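Endoglucanase (Clostridium thermocellum, PDB 2YIK) probably hydrolyses internal beta-1,4-glucosidic bonds of cellulose in the breakdown of this polysaccharide. Local coordinates at residues Ala53-Gly59 with Trp68-Val74; Asp76-Leu81 with Gly106-Ser111; Ser83-Met88 with Phe203-Phe208; Met166-Arg171 with Lys243-Tyr247. All blocks are in the same frame, centred on the assembly; numbering follows the deposited sequence.

All four contacts lie within the glycoside hydrolase family 9 catalytic module. Contact 1 holds three of the four zinc ligands, and its N54 side chain is about 10 Å from that of H451, the predicted active-site residue. Contact 2, its centre about 16 Å from that of contact 1, supplies a calcium ligand through K107. Contacts 2 and 3 lie closest, centres about 10 Å apart, joined by the salt bridge D76 OD1 to R204 NE (2.9 Å); R204 also packs on H73 of contact 1. Contact 4 touches contact 3 where F170 CE1 meets F208 CE2 (3.6 Å), both on one small antiparallel sheet, and reaches contact 2 through R167 NH2 and S111 O (3.0 Å), a probable hydrogen bond.

Contact 1. Residues Ala53-Gly59 with Trp68-Val74; sequences ANMCGTG and WRGDCHV. With ZN (zinc ion), chain E.
Metal binding closes this loop-to-loop contact. The zinc takes C56 SG at 2.4 Å (chi1 t), C72 SG at 2.3 Å (chi1 p) and H73 ND1 at 2.1 Å, with H115 as fourth ligand; H73 has a left-handed backbone (42/42), and its NE2 is hydrogen-bonded to D200. Such a Cys2His2 set is characteristic of a structural zinc site. Backbone bonding runs beside it: C72 N donates to G57 O (3.0 Å), and G57 N gives only weak bonds to C72 O (3.1 Å) and C72 SG (3.6 Å). G57 and C72 have CA atoms 5.0 Å apart, and the angles of G57 (99/-160) call for glycine. Among side chains, R69 NH1 donates to A53 O (3.0 Å) and M55 O (2.8 Å), so one guanidinium nitrogen gathers two carbonyls, while R69 NE forms a salt bridge with E198. Apolar packing sets A53 CB 3.8 Å from W68 CH2. Around the contact, M55 packs on helices 60-63 and 151-167, and W68 on helix 453-456.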
loop_
_atom_site.group_PDB
_atom_site.type_symbol
_atom_site.label_atom_id
_atom_site.label_comp_id
_atom_site.label_asym_id
_atom_site.label_seq_id
_atom_site.Cartn_x
_atom_site.Cartn_y
_atom_site.Cartn_z
ATOM N N ALA A 53 1.987 14.636 -1.092
ATOM C CA ALA A 53 1.449 15.220 -2.314
ATOM C C ALA A 53 0.079 14.676 -2.683
ATOM O O ALA A 53 -0.642 15.299 -3.461
ATOM C CB ALA A 53 2.423 15.005 -3.469
ATOM N N ASN A 54 -0.280 13.519 -2.132
ATOM C CA ASN A 54 -1.574 12.911 -2.427
ATOM C C ASN A 54 -2.589 12.950 -1.289
ATOM O O ASN A 54 -3.668 12.373 -1.411
ATOM C CB ASN A 54 -1.411 11.451 -2.884
ATOM C CG ASN A 54 -1.022 11.326 -4.353
ATOM O OD1 ASN A 54 -1.365 10.345 -5.020
ATOM N ND2 ASN A 54 -0.290 12.307 -4.855
ATOM N N MET A 55 -2.256 13.606 -0.181
ATOM C CA MET A 55 -3.206 13.696 0.926
ATOM C C MET A 55 -4.493 14.373 0.451
ATOM O O MET A 55 -4.466 15.329 -0.319
ATOM C CB MET A 55 -2.594 14.454 2.100
ATOM C CG MET A 55 -1.519 13.641 2.801
ATOM S SD MET A 55 -0.784 14.469 4.216
ATOM C CE MET A 55 0.033 13.076 5.013
ATOM N N CYS A 56 -5.620 13.864 0.928
ATOM C CA CYS A 56 -6.927 14.347 0.518
ATOM C C CYS A 56 -7.813 14.717 1.710
ATOM O O CYS A 56 -7.605 14.233 2.823
ATOM C CB CYS A 56 -7.579 13.236 -0.320
ATOM S SG CYS A 56 -9.215 13.530 -0.999
ATOM N N GLY A 57 -8.787 15.594 1.478
ATOM C CA GLY A 57 -9.706 15.970 2.541
ATOM C C GLY A 57 -9.481 17.258 3.306
ATOM O O GLY A 57 -8.782 18.163 2.855
ATOM N N THR A 58 -10.081 17.317 4.492
ATOM C CA THR A 58 -10.007 18.479 5.369
ATOM C C THR A 58 -8.762 18.521 6.249
ATOM O O THR A 58 -8.548 19.485 6.981
ATOM C CB THR A 58 -11.249 18.541 6.285
ATOM O OG1 THR A 58 -11.334 17.344 7.071
ATOM C CG2 THR A 58 -12.511 18.675 5.452
ATOM N N GLY A 59 -7.937 17.486 6.184
ATOM C CA GLY A 59 -6.747 17.485 7.010
ATOM C C GLY A 59 -5.431 17.666 6.283
ATOM O O GLY A 59 -4.375 17.437 6.872
ATOM N N TRP A 68 2.480 23.544 -1.248
ATOM C CA TRP A 68 1.592 23.674 -2.393
ATOM C C TRP A 68 0.373 22.752 -2.358
ATOM O O TRP A 68 -0.376 22.665 -3.338
ATOM C CB TRP A 68 2.363 23.479 -3.697
ATOM C CG TRP A 68 3.251 22.287 -3.713
ATOM C CD1 TRP A 68 4.527 22.212 -3.245
ATOM C CD2 TRP A 68 2.952 21.007 -4.286
ATOM N NE1 TRP A 68 5.048 20.963 -3.492
ATOM C CE2 TRP A 68 4.102 20.204 -4.118
ATOM C CE3 TRP A 68 1.820 20.459 -4.901
ATOM C CZ2 TRP A 68 4.160 18.882 -4.581
ATOM C CZ3 TRP A 68 1.879 19.145 -5.358
ATOM C CH2 TRP A 68 3.039 18.368 -5.185
ATOM N N ARG A 69 0.177 22.054 -1.241
ATOM C CA ARG A 69 -0.998 21.189 -1.083
ATOM C C ARG A 69 -1.885 21.738 0.043
ATOM O O ARG A 69 -1.406 22.029 1.137
ATOM C CB ARG A 69 -0.610 19.746 -0.736
ATOM C CG ARG A 69 -0.123 18.876 -1.904
ATOM C CD ARG A 69 -1.096 18.884 -3.076
ATOM N NE ARG A 69 -2.493 19.002 -2.658
ATOM C CZ ARG A 69 -3.214 18.032 -2.103
ATOM N NH1 ARG A 69 -2.680 16.835 -1.888
ATOM N NH2 ARG A 69 -4.475 18.267 -1.754
ATOM N N GLY A 70 -3.174 21.902 -0.242
ATOM C CA GLY A 70 -4.111 22.385 0.764
ATOM C C GLY A 70 -5.308 21.448 0.797
ATOM O O GLY A 70 -5.365 20.496 0.015
ATOM N N ASP A 71 -6.269 21.706 1.682
ATOM C CA ASP A 71 -7.461 20.866 1.783
ATOM C C ASP A 71 -8.131 20.724 0.424
ATOM O O ASP A 71 -8.198 21.682 -0.343
ATOM C CB ASP A 71 -8.468 21.466 2.774
ATOM C CG ASP A 71 -7.959 21.461 4.197
ATOM O OD1 ASP A 71 -6.933 20.809 4.457
ATOM O OD2 ASP A 71 -8.590 22.102 5.067
ATOM N N CYS A 72 -8.637 19.530 0.133
ATOM C CA CYS A 72 -9.289 19.286 -1.148
ATOM C C CYS A 72 -10.475 18.344 -1.009
ATOM O O CYS A 72 -10.560 17.584 -0.044
ATOM C CB CYS A 72 -8.292 18.685 -2.138
ATOM S SG CYS A 72 -7.491 17.193 -1.504
ATOM N N HIS A 73 -11.365 18.387 -1.998
ATOM C CA HIS A 73 -12.565 17.557 -2.019
ATOM C C HIS A 73 -13.184 17.523 -0.630
ATOM O O HIS A 73 -13.625 16.474 -0.154
ATOM C CB HIS A 73 -12.220 16.141 -2.490
ATOM C CG HIS A 73 -11.412 16.116 -3.749
ATOM N ND1 HIS A 73 -10.054 15.883 -3.763
ATOM C CD2 HIS A 73 -11.760 16.378 -5.034
ATOM C CE1 HIS A 73 -9.598 16.005 -4.997
ATOM N NE2 HIS A 73 -10.613 16.306 -5.786
ATOM N N VAL A 74 -13.220 18.686 0.019
ATOM C CA VAL A 74 -13.777 18.759 1.358
ATOM C C VAL A 74 -15.260 18.393 1.389
ATOM O O VAL A 74 -15.798 18.088 2.450
ATOM C CB VAL A 74 -13.540 20.154 2.003
ATOM C CG1 VAL A 74 -12.039 20.439 2.072
ATOM C CG2 VAL A 74 -14.263 21.241 1.212
HETATM ZN ZN ZN E . -8.552 15.357 -2.450
#

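Contact 2. Residues Asp76-Leu81 with Gly106-Ser111; sequences DARLPL and GKVDVS. With CA (calcium ion), chain D.
Strands 79-80 and 107-108 pair antiparallel beside a calcium-binding loop. L79 faces V108 as a hydrogen-bonded pair (CA-CA 5.2 Å): L79 N donates to V108 O at 2.9 Å and V108 N to L79 O at 2.8 Å. P80 and K107 form the adjoining non-hydrogen-bonded pair (CA-CA 4.4 Å). L81 N to G106 O (2.9 Å) and V110 N to D76 O (3.1 Å) extend the bonding beyond the strands. One face carries L79 and V108. L79 (chi1 t, chi2 p) lays CB 3.9 Å from V108 CG2 and reaches with CD2 to V110 CG2 at 4.0 Å, so its branched end fits beside both valines; L81 CD1 approaches V108 CG1 (4.3 Å) while packing on helix 90-100. On the other face, the K107 chain lies along the backbone, CG 3.6 Å from R78 O, with NZ 4.3 Å from P80 CG. A77 fits against the Asx turn in which D109 OD1 accepts from S111 N (2.9 Å); A77 CB sits 3.4 Å from D109 OD1 and 3.7 Å from S111 OG. K107 O binds calcium at 2.4 Å alongside D101, D103 and D105, so the pairing ties strand 79-80 to the metal loop.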
loop_
_atom_site.group_PDB
_atom_site.type_symbol
_atom_site.label_atom_id
_atom_site.label_comp_id
_atom_site.label_asym_id
_atom_site.label_seq_id
_atom_site.Cartn_x
_atom_site.Cartn_y
_atom_site.Cartn_z
ATOM N N ASP A 76 -16.367 15.784 0.479
ATOM C CA ASP A 76 -16.352 14.346 0.774
ATOM C C ASP A 76 -16.809 14.185 2.222
ATOM O O ASP A 76 -17.390 13.163 2.597
ATOM C CB ASP A 76 -14.931 13.759 0.698
ATOM C CG ASP A 76 -14.421 13.578 -0.723
ATOM O OD1 ASP A 76 -15.193 13.749 -1.691
ATOM O OD2 ASP A 76 -13.220 13.242 -0.857
ATOM N N ALA A 77 -16.514 15.201 3.030
ATOM C CA ALA A 77 -16.855 15.192 4.447
ATOM C C ALA A 77 -18.346 15.382 4.715
ATOM O O ALA A 77 -18.801 15.229 5.845
ATOM C CB ALA A 77 -16.045 16.261 5.184
ATOM N N ARG A 78 -19.098 15.708 3.669
ATOM C CA ARG A 78 -20.535 15.907 3.784
ATOM C C ARG A 78 -21.244 15.191 2.651
ATOM O O ARG A 78 -22.111 15.770 1.996
ATOM C CB ARG A 78 -20.894 17.392 3.701
ATOM C CG ARG A 78 -20.376 18.275 4.815
ATOM C CD ARG A 78 -19.890 19.575 4.182
ATOM N NE ARG A 78 -20.456 19.746 2.835
ATOM C CZ ARG A 78 -19.926 20.512 1.881
ATOM N NH1 ARG A 78 -18.807 21.189 2.114
ATOM N NH2 ARG A 78 -20.509 20.585 0.681
ATOM N N LEU A 79 -20.864 13.940 2.402
ATOM C CA LEU A 79 -21.493 13.154 1.341
ATOM C C LEU A 79 -22.960 12.894 1.689
ATOM O O LEU A 79 -23.258 12.410 2.779
ATOM C CB LEU A 79 -20.779 11.813 1.192
ATOM C CG LEU A 79 -21.338 10.894 0.104
ATOM C CD1 LEU A 79 -21.074 11.508 -1.254
ATOM C CD2 LEU A 79 -20.691 9.528 0.191
ATOM N N PRO A 80 -23.895 13.219 0.773
ATOM C CA PRO A 80 -25.313 12.982 1.066
ATOM C C PRO A 80 -25.623 11.497 1.157
ATOM O O PRO A 80 -25.219 10.712 0.302
ATOM C CB PRO A 80 -26.030 13.643 -0.111
ATOM C CG PRO A 80 -25.103 14.758 -0.484
ATOM C CD PRO A 80 -23.751 14.061 -0.428
ATOM N N LEU A 81 -26.361 11.120 2.191
ATOM C CA LEU A 81 -26.717 9.727 2.396
ATOM C C LEU A 81 -27.969 9.338 1.611
ATOM O O LEU A 81 -29.082 9.454 2.115
ATOM C CB LEU A 81 -26.928 9.466 3.894
ATOM C CG LEU A 81 -27.291 8.045 4.339
ATOM C CD1 LEU A 81 -26.181 7.073 3.950
ATOM C CD2 LEU A 81 -27.512 8.031 5.847
ATOM N N GLY A 106 -28.250 13.829 7.610
ATOM C CA GLY A 106 -28.331 13.305 6.252
ATOM C C GLY A 106 -27.046 13.272 5.439
ATOM O O GLY A 106 -27.082 13.122 4.216
ATOM N N LYS A 107 -25.907 13.405 6.110
ATOM C CA LYS A 107 -24.622 13.389 5.425
ATOM C C LYS A 107 -23.611 12.510 6.156
ATOM O O LYS A 107 -23.721 12.304 7.349
ATOM C CB LYS A 107 -24.093 14.822 5.314
ATOM C CG LYS A 107 -24.886 15.688 4.347
ATOM C CD LYS A 107 -24.994 17.116 4.839
ATOM C CE LYS A 107 -25.656 18.029 3.799
ATOM N NZ LYS A 107 -26.387 17.254 2.752
ATOM N N VAL A 108 -22.645 11.952 5.438
ATOM C CA VAL A 108 -21.625 11.148 6.100
ATOM C C VAL A 108 -20.266 11.697 5.699
ATOM O O VAL A 108 -20.128 12.328 4.650
ATOM C CB VAL A 108 -21.717 9.655 5.724
ATOM C CG1 VAL A 108 -23.054 9.082 6.194
ATOM C CG2 VAL A 108 -21.540 9.482 4.234
ATOM N N ASP A 109 -19.271 11.464 6.546
ATOM C CA ASP A 109 -17.919 11.940 6.298
ATOM C C ASP A 109 -16.992 10.826 5.797
ATOM O O ASP A 109 -16.573 9.960 6.564
ATOM C CB ASP A 109 -17.359 12.548 7.589
ATOM C CG ASP A 109 -15.971 13.139 7.412
ATOM O OD1 ASP A 109 -15.414 13.083 6.291
ATOM O OD2 ASP A 109 -15.430 13.663 8.410
ATOM N N VAL A 110 -16.685 10.838 4.502
ATOM C CA VAL A 110 -15.777 9.841 3.939
ATOM C C VAL A 110 -14.559 10.565 3.367
ATOM O O VAL A 110 -13.969 10.147 2.368
ATOM C CB VAL A 110 -16.447 8.979 2.832
ATOM C CG1 VAL A 110 -17.514 8.083 3.447
ATOM C CG2 VAL A 110 -17.043 9.860 1.764
ATOM N N SER A 111 -14.187 11.656 4.030
ATOM C CA SER A 111 -13.046 12.461 3.629
ATOM C C SER A 111 -11.761 11.918 4.247
ATOM O O SER A 111 -11.789 11.123 5.190
ATOM C CB SER A 111 -13.234 13.913 4.077
ATOM O OG SER A 111 -13.053 14.040 5.479
HETATM CA CA CA D . -24.016 12.923 9.655
#

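Contact 3. Residues Ser83-Met88 with Phe203-Phe208; sequences SQNTNM and FRRGWF
N87, F208 and R205 lose most surface here, between a loop and strand 206-208. N87 (chi1 p) points toward the strand, and its OD1 accepts from F208 N at 2.7 Å, standing in for a backbone acceptor. F208 (chi1 m) offers a ring face to M88: CE lies 3.4 Å from the ring centroid as a CH-pi contact, with SD 4.4 Å from the centroid in a Met-aromatic contact; T86 CB is 3.7 Å from F208 CE1. The extended R205 (chi1 to chi3 all t) reaches into the curl of the loop, where NH2 donates to T86 O (3.0 Å) and, weakly, to S83 O (3.4 Å), and NE weakly to Q84 O (3.0 Å). Between these side chains G206 N donates to N85 O (3.0 Å), while N87 N to G206 O (3.2 Å) is weak. A water bridges N87 O (3.2 Å) and F208 O (2.9 Å). T86 OG1, also hydrogen-bonded to D82 O, accepts from M88 N (3.2 Å): an ST turn before helix 90-100, set against a strand of the module's small antiparallel sheet.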
loop_
_atom_site.group_PDB
_atom_site.type_symbol
_atom_site.label_atom_id
_atom_site.label_comp_id
_atom_site.label_asym_id
_atom_site.label_seq_id
_atom_site.Cartn_x
_atom_site.Cartn_y
_atom_site.Cartn_z
ATOM N N SER A 83 -29.286 6.858 -2.264
ATOM C CA SER A 83 -28.915 5.852 -3.257
ATOM C C SER A 83 -28.265 6.353 -4.542
ATOM O O SER A 83 -28.010 5.564 -5.450
ATOM C CB SER A 83 -30.134 4.994 -3.612
ATOM O OG SER A 83 -31.192 5.791 -4.113
ATOM N N GLN A 84 -28.010 7.653 -4.630
ATOM C CA GLN A 84 -27.364 8.201 -5.817
ATOM C C GLN A 84 -25.975 8.696 -5.442
ATOM O O GLN A 84 -25.012 8.459 -6.166
ATOM C CB GLN A 84 -28.184 9.350 -6.428
ATOM C CG GLN A 84 -29.428 8.916 -7.224
ATOM C CD GLN A 84 -30.636 8.617 -6.336
ATOM O OE1 GLN A 84 -30.871 9.307 -5.335
ATOM N NE2 GLN A 84 -31.424 7.599 -6.712
ATOM N N ASN A 85 -25.863 9.378 -4.306
ATOM C CA ASN A 85 -24.561 9.863 -3.882
ATOM C C ASN A 85 -23.723 8.734 -3.289
ATOM O O ASN A 85 -22.513 8.874 -3.126
ATOM C CB ASN A 85 -24.703 11.024 -2.895
ATOM C CG ASN A 85 -25.138 12.310 -3.579
ATOM O OD1 ASN A 85 -26.308 12.706 -3.508
ATOM N ND2 ASN A 85 -24.200 12.962 -4.262
ATOM N N THR A 86 -24.372 7.626 -2.950
ATOM C CA THR A 86 -23.664 6.448 -2.447
ATOM C C THR A 86 -24.233 5.318 -3.293
ATOM O O THR A 86 -25.171 5.538 -4.064
ATOM C CB THR A 86 -23.960 6.131 -0.956
ATOM O OG1 THR A 86 -25.241 5.500 -0.844
ATOM C CG2 THR A 86 -23.940 7.401 -0.116
ATOM N N ASN A 87 -23.686 4.117 -3.165
ATOM C CA ASN A 87 -24.202 3.004 -3.945
ATOM C C ASN A 87 -24.925 1.994 -3.063
ATOM O O ASN A 87 -25.042 0.814 -3.411
ATOM C CB ASN A 87 -23.075 2.331 -4.728
ATOM C CG ASN A 87 -22.180 1.493 -3.857
ATOM O OD1 ASN A 87 -21.942 1.812 -2.688
ATOM N ND2 ASN A 87 -21.658 0.411 -4.428
ATOM N N MET A 88 -25.391 2.453 -1.903
ATOM C CA MET A 88 -26.164 1.592 -1.013
ATOM C C MET A 88 -27.614 1.759 -1.464
ATOM O O MET A 88 -27.993 2.822 -1.954
ATOM C CB MET A 88 -26.022 2.030 0.445
ATOM C CG MET A 88 -24.661 1.708 1.061
ATOM S SD MET A 88 -24.517 2.330 2.747
ATOM C CE MET A 88 -24.082 4.065 2.427
ATOM N N PHE A 203 -18.511 15.523 -9.294
ATOM C CA PHE A 203 -19.205 14.486 -8.533
ATOM C C PHE A 203 -18.269 13.370 -8.045
ATOM O O PHE A 203 -17.535 12.768 -8.829
ATOM C CB PHE A 203 -20.327 13.908 -9.409
ATOM C CG PHE A 203 -21.096 12.772 -8.783
ATOM C CD1 PHE A 203 -21.626 12.877 -7.496
ATOM C CD2 PHE A 203 -21.351 11.616 -9.519
ATOM C CE1 PHE A 203 -22.405 11.840 -6.955
ATOM C CE2 PHE A 203 -22.120 10.582 -8.995
ATOM C CZ PHE A 203 -22.652 10.692 -7.710
ATOM N N ARG A 204 -18.306 13.106 -6.740
ATOM C CA ARG A 204 -17.479 12.067 -6.131
ATOM C C ARG A 204 -18.350 11.133 -5.298
ATOM O O ARG A 204 -18.552 11.340 -4.101
ATOM C CB ARG A 204 -16.389 12.695 -5.263
ATOM C CG ARG A 204 -15.241 13.292 -6.066
ATOM C CD ARG A 204 -14.410 14.247 -5.228
ATOM N NE ARG A 204 -13.643 13.585 -4.176
ATOM C CZ ARG A 204 -12.513 12.910 -4.370
ATOM N NH1 ARG A 204 -12.006 12.800 -5.590
ATOM N NH2 ARG A 204 -11.887 12.350 -3.342
ATOM N N ARG A 205 -18.861 10.100 -5.957
ATOM C CA ARG A 205 -19.726 9.119 -5.329
ATOM C C ARG A 205 -18.983 8.322 -4.261
ATOM O O ARG A 205 -17.772 8.097 -4.363
ATOM C CB ARG A 205 -20.279 8.163 -6.389
ATOM C CG ARG A 205 -21.474 7.357 -5.927
ATOM C CD ARG A 205 -22.034 6.494 -7.041
ATOM N NE ARG A 205 -23.354 5.980 -6.687
ATOM C CZ ARG A 205 -23.934 4.932 -7.258
ATOM N NH1 ARG A 205 -23.313 4.265 -8.224
ATOM N NH2 ARG A 205 -25.131 4.546 -6.852
ATOM N N GLY A 206 -19.717 7.921 -3.227
ATOM C CA GLY A 206 -19.136 7.115 -2.174
ATOM C C GLY A 206 -19.594 5.688 -2.427
ATOM O O GLY A 206 -20.790 5.441 -2.572
ATOM N N TRP A 207 -18.662 4.745 -2.509
ATOM C CA TRP A 207 -19.034 3.358 -2.756
ATOM C C TRP A 207 -18.810 2.579 -1.462
ATOM O O TRP A 207 -17.757 2.687 -0.820
ATOM C CB TRP A 207 -18.222 2.786 -3.931
ATOM C CG TRP A 207 -18.184 3.707 -5.152
ATOM C CD1 TRP A 207 -17.501 4.885 -5.265
ATOM C CD2 TRP A 207 -18.839 3.506 -6.419
ATOM N NE1 TRP A 207 -17.681 5.426 -6.516
ATOM C CE2 TRP A 207 -18.495 4.603 -7.245
ATOM C CE3 TRP A 207 -19.676 2.511 -6.934
ATOM C CZ2 TRP A 207 -18.962 4.729 -8.563
ATOM C CZ3 TRP A 207 -20.141 2.637 -8.250
ATOM C CH2 TRP A 207 -19.779 3.740 -9.044
ATOM N N PHE A 208 -19.819 1.802 -1.080
ATOM C CA PHE A 208 -19.791 1.067 0.176
ATOM C C PHE A 208 -19.948 -0.435 0.061
ATOM O O PHE A 208 -20.705 -0.919 -0.777
ATOM C CB PHE A 208 -20.922 1.562 1.096
ATOM C CG PHE A 208 -20.825 3.014 1.479
ATOM C CD1 PHE A 208 -20.977 4.019 0.530
ATOM C CD2 PHE A 208 -20.595 3.379 2.806
ATOM C CE1 PHE A 208 -20.898 5.360 0.890
ATOM C CE2 PHE A 208 -20.514 4.717 3.173
ATOM C CZ PHE A 208 -20.667 5.708 2.216
HETATM O O HOH W 1 -23.317 -1.372 -1.867
#

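Contact 4. Residues Met166-Arg171 with Lys243-Tyr247; sequences MRCTFR and KSLDY
M166, in the last turn of helix 151-167, points toward helix 238-257 and lies over one face of the Y247 ring (chi1 of Y247 m). Its CG is 3.9 Å from the ring centroid as a CH-pi contact and its SD 4.2 Å from the centroid, a Met-aromatic contact. With chi1 m, chi2 t and chi3 m, the thioether reaches across to helix 238-257: SD is 3.8 Å from K243 CG and CE 3.9 Å from S244 OG, a hydroxyl hydrogen-bonded to Y240 and N229. The backbone then turns, T169 N donating to M166 O at 3.1 Å, and enters strand 169-171, whose axis passes 11.9 Å from that of helix segment 243-247 at 78°. The contact thus packs a helix-to-strand connection against another helix of the largely helical family 9 catalytic module, the strand itself pairing antiparallel with 177-184. T169 CB meets the ring edge, 3.8 Å from Y247 CD2. A water lies 2.9 Å from T169 O and 2.7 Å from Y247 OH, bridging the two. R171 takes the opposite face of the ring from M166. Its CZ sits 4.3 Å from the Y247 centroid, 6° off the normal, in a cation-pi contact, and the guanidinium also forms a salt bridge to D246, with R171 NH1 to D246 OD2 at 2.7 Å and NH2 to OD1 at 3.1 Å; R171 NE bonds to the carbonyl of G175.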
loop_
_atom_site.group_PDB
_atom_site.type_symbol
_atom_site.label_atom_id
_atom_site.label_comp_id
_atom_site.label_asym_id
_atom_site.label_seq_id
_atom_site.Cartn_x
_atom_site.Cartn_y
_atom_site.Cartn_z
ATOM N N MET A 166 -10.829 3.895 9.351
ATOM C CA MET A 166 -11.709 3.849 10.512
ATOM C C MET A 166 -12.954 4.720 10.383
ATOM O O MET A 166 -14.052 4.270 10.718
ATOM C CB MET A 166 -10.920 4.174 11.788
ATOM C CG MET A 166 -9.965 3.031 12.166
ATOM S SD MET A 166 -9.052 3.164 13.718
ATOM C CE MET A 166 -7.613 4.117 13.201
ATOM N N ARG A 167 -12.798 5.948 9.897
ATOM C CA ARG A 167 -13.942 6.846 9.707
ATOM C C ARG A 167 -14.905 6.245 8.678
ATOM O O ARG A 167 -16.112 6.464 8.737
ATOM C CB ARG A 167 -13.487 8.222 9.192
ATOM C CG ARG A 167 -12.945 9.180 10.241
ATOM C CD ARG A 167 -12.823 10.590 9.664
ATOM N NE ARG A 167 -11.950 10.604 8.503
ATOM C CZ ARG A 167 -10.627 10.711 8.558
ATOM N NH1 ARG A 167 -10.015 10.829 9.727
ATOM N NH2 ARG A 167 -9.919 10.675 7.440
ATOM N N CYS A 168 -14.358 5.487 7.731
ATOM C CA CYS A 168 -15.166 4.870 6.678
ATOM C C CYS A 168 -15.800 3.545 7.082
ATOM O O CYS A 168 -16.562 2.948 6.318
ATOM C CB CYS A 168 -14.321 4.685 5.415
ATOM S SG CYS A 168 -13.975 6.236 4.525
ATOM N N THR A 169 -15.474 3.077 8.281
ATOM C CA THR A 169 -16.042 1.833 8.771
ATOM C C THR A 169 -17.184 2.200 9.709
ATOM O O THR A 169 -16.954 2.666 10.827
ATOM C CB THR A 169 -15.005 0.986 9.540
ATOM O OG1 THR A 169 -13.845 0.782 8.720
ATOM C CG2 THR A 169 -15.600 -0.374 9.911
ATOM N N PHE A 170 -18.410 2.006 9.234
ATOM C CA PHE A 170 -19.608 2.307 10.008
ATOM C C PHE A 170 -20.026 1.060 10.787
ATOM O O PHE A 170 -20.458 0.062 10.201
ATOM C CB PHE A 170 -20.709 2.776 9.054
ATOM C CG PHE A 170 -20.348 4.024 8.304
ATOM C CD1 PHE A 170 -19.576 3.951 7.145
ATOM C CD2 PHE A 170 -20.687 5.278 8.804
ATOM C CE1 PHE A 170 -19.147 5.108 6.496
ATOM C CE2 PHE A 170 -20.265 6.442 8.161
ATOM C CZ PHE A 170 -19.489 6.356 7.008
ATOM N N ARG A 171 -19.875 1.128 12.109
ATOM C CA ARG A 171 -20.188 0.009 12.995
ATOM C C ARG A 171 -21.305 0.337 13.984
ATOM O O ARG A 171 -21.492 1.500 14.348
ATOM C CB ARG A 171 -18.936 -0.374 13.795
ATOM C CG ARG A 171 -17.671 -0.531 12.967
ATOM C CD ARG A 171 -16.429 -0.414 13.849
ATOM N NE ARG A 171 -16.253 -1.567 14.728
ATOM C CZ ARG A 171 -15.416 -1.598 15.764
ATOM N NH1 ARG A 171 -14.680 -0.536 16.064
ATOM N NH2 ARG A 171 -15.301 -2.699 16.492
ATOM N N LYS A 243 -7.525 0.818 19.375
ATOM C CA LYS A 243 -8.626 1.186 18.496
ATOM C C LYS A 243 -8.431 0.571 17.108
ATOM O O LYS A 243 -9.375 0.025 16.528
ATOM C CB LYS A 243 -8.744 2.703 18.386
ATOM C CG LYS A 243 -9.857 3.144 17.464
ATOM C CD LYS A 243 -10.265 4.571 17.776
ATOM C CE LYS A 243 -10.917 5.245 16.582
ATOM N NZ LYS A 243 -10.185 6.522 16.278
ATOM N N SER A 244 -7.206 0.649 16.591
ATOM C CA SER A 244 -6.887 0.089 15.277
ATOM C C SER A 244 -7.172 -1.409 15.268
ATOM O O SER A 244 -7.812 -1.922 14.351
ATOM C CB SER A 244 -5.410 0.325 14.930
ATOM O OG SER A 244 -5.104 1.707 14.904
ATOM N N LEU A 245 -6.700 -2.103 16.299
ATOM C CA LEU A 245 -6.907 -3.542 16.403
ATOM C C LEU A 245 -8.389 -3.887 16.507
ATOM O O LEU A 245 -8.839 -4.883 15.944
ATOM C CB LEU A 245 -6.156 -4.107 17.610
ATOM C CG LEU A 245 -6.221 -5.630 17.790
ATOM C CD1 LEU A 245 -5.719 -6.335 16.546
ATOM C CD2 LEU A 245 -5.380 -6.035 18.994
ATOM N N ASP A 246 -9.148 -3.066 17.228
ATOM C CA ASP A 246 -10.577 -3.315 17.375
ATOM C C ASP A 246 -11.267 -3.231 16.009
ATOM O O ASP A 246 -12.086 -4.089 15.659
ATOM C CB ASP A 246 -11.200 -2.309 18.345
ATOM C CG ASP A 246 -12.706 -2.428 18.411
ATOM O OD1 ASP A 246 -13.210 -3.529 18.666
ATOM O OD2 ASP A 246 -13.398 -1.417 18.211
ATOM N N TYR A 247 -10.938 -2.201 15.236
ATOM C CA TYR A 247 -11.516 -2.053 13.907
ATOM C C TYR A 247 -11.034 -3.182 12.983
ATOM O O TYR A 247 -11.807 -3.713 12.183
ATOM C CB TYR A 247 -11.150 -0.689 13.304
ATOM C CG TYR A 247 -12.078 0.444 13.700
ATOM C CD1 TYR A 247 -11.997 1.044 14.960
ATOM C CD2 TYR A 247 -13.040 0.919 12.806
ATOM C CE1 TYR A 247 -12.857 2.098 15.317
ATOM C CE2 TYR A 247 -13.902 1.962 13.147
ATOM C CZ TYR A 247 -13.806 2.550 14.402
ATOM O OH TYR A 247 -14.660 3.580 14.732
HETATM O O HOH W 2 -16.134 4.629 12.791
#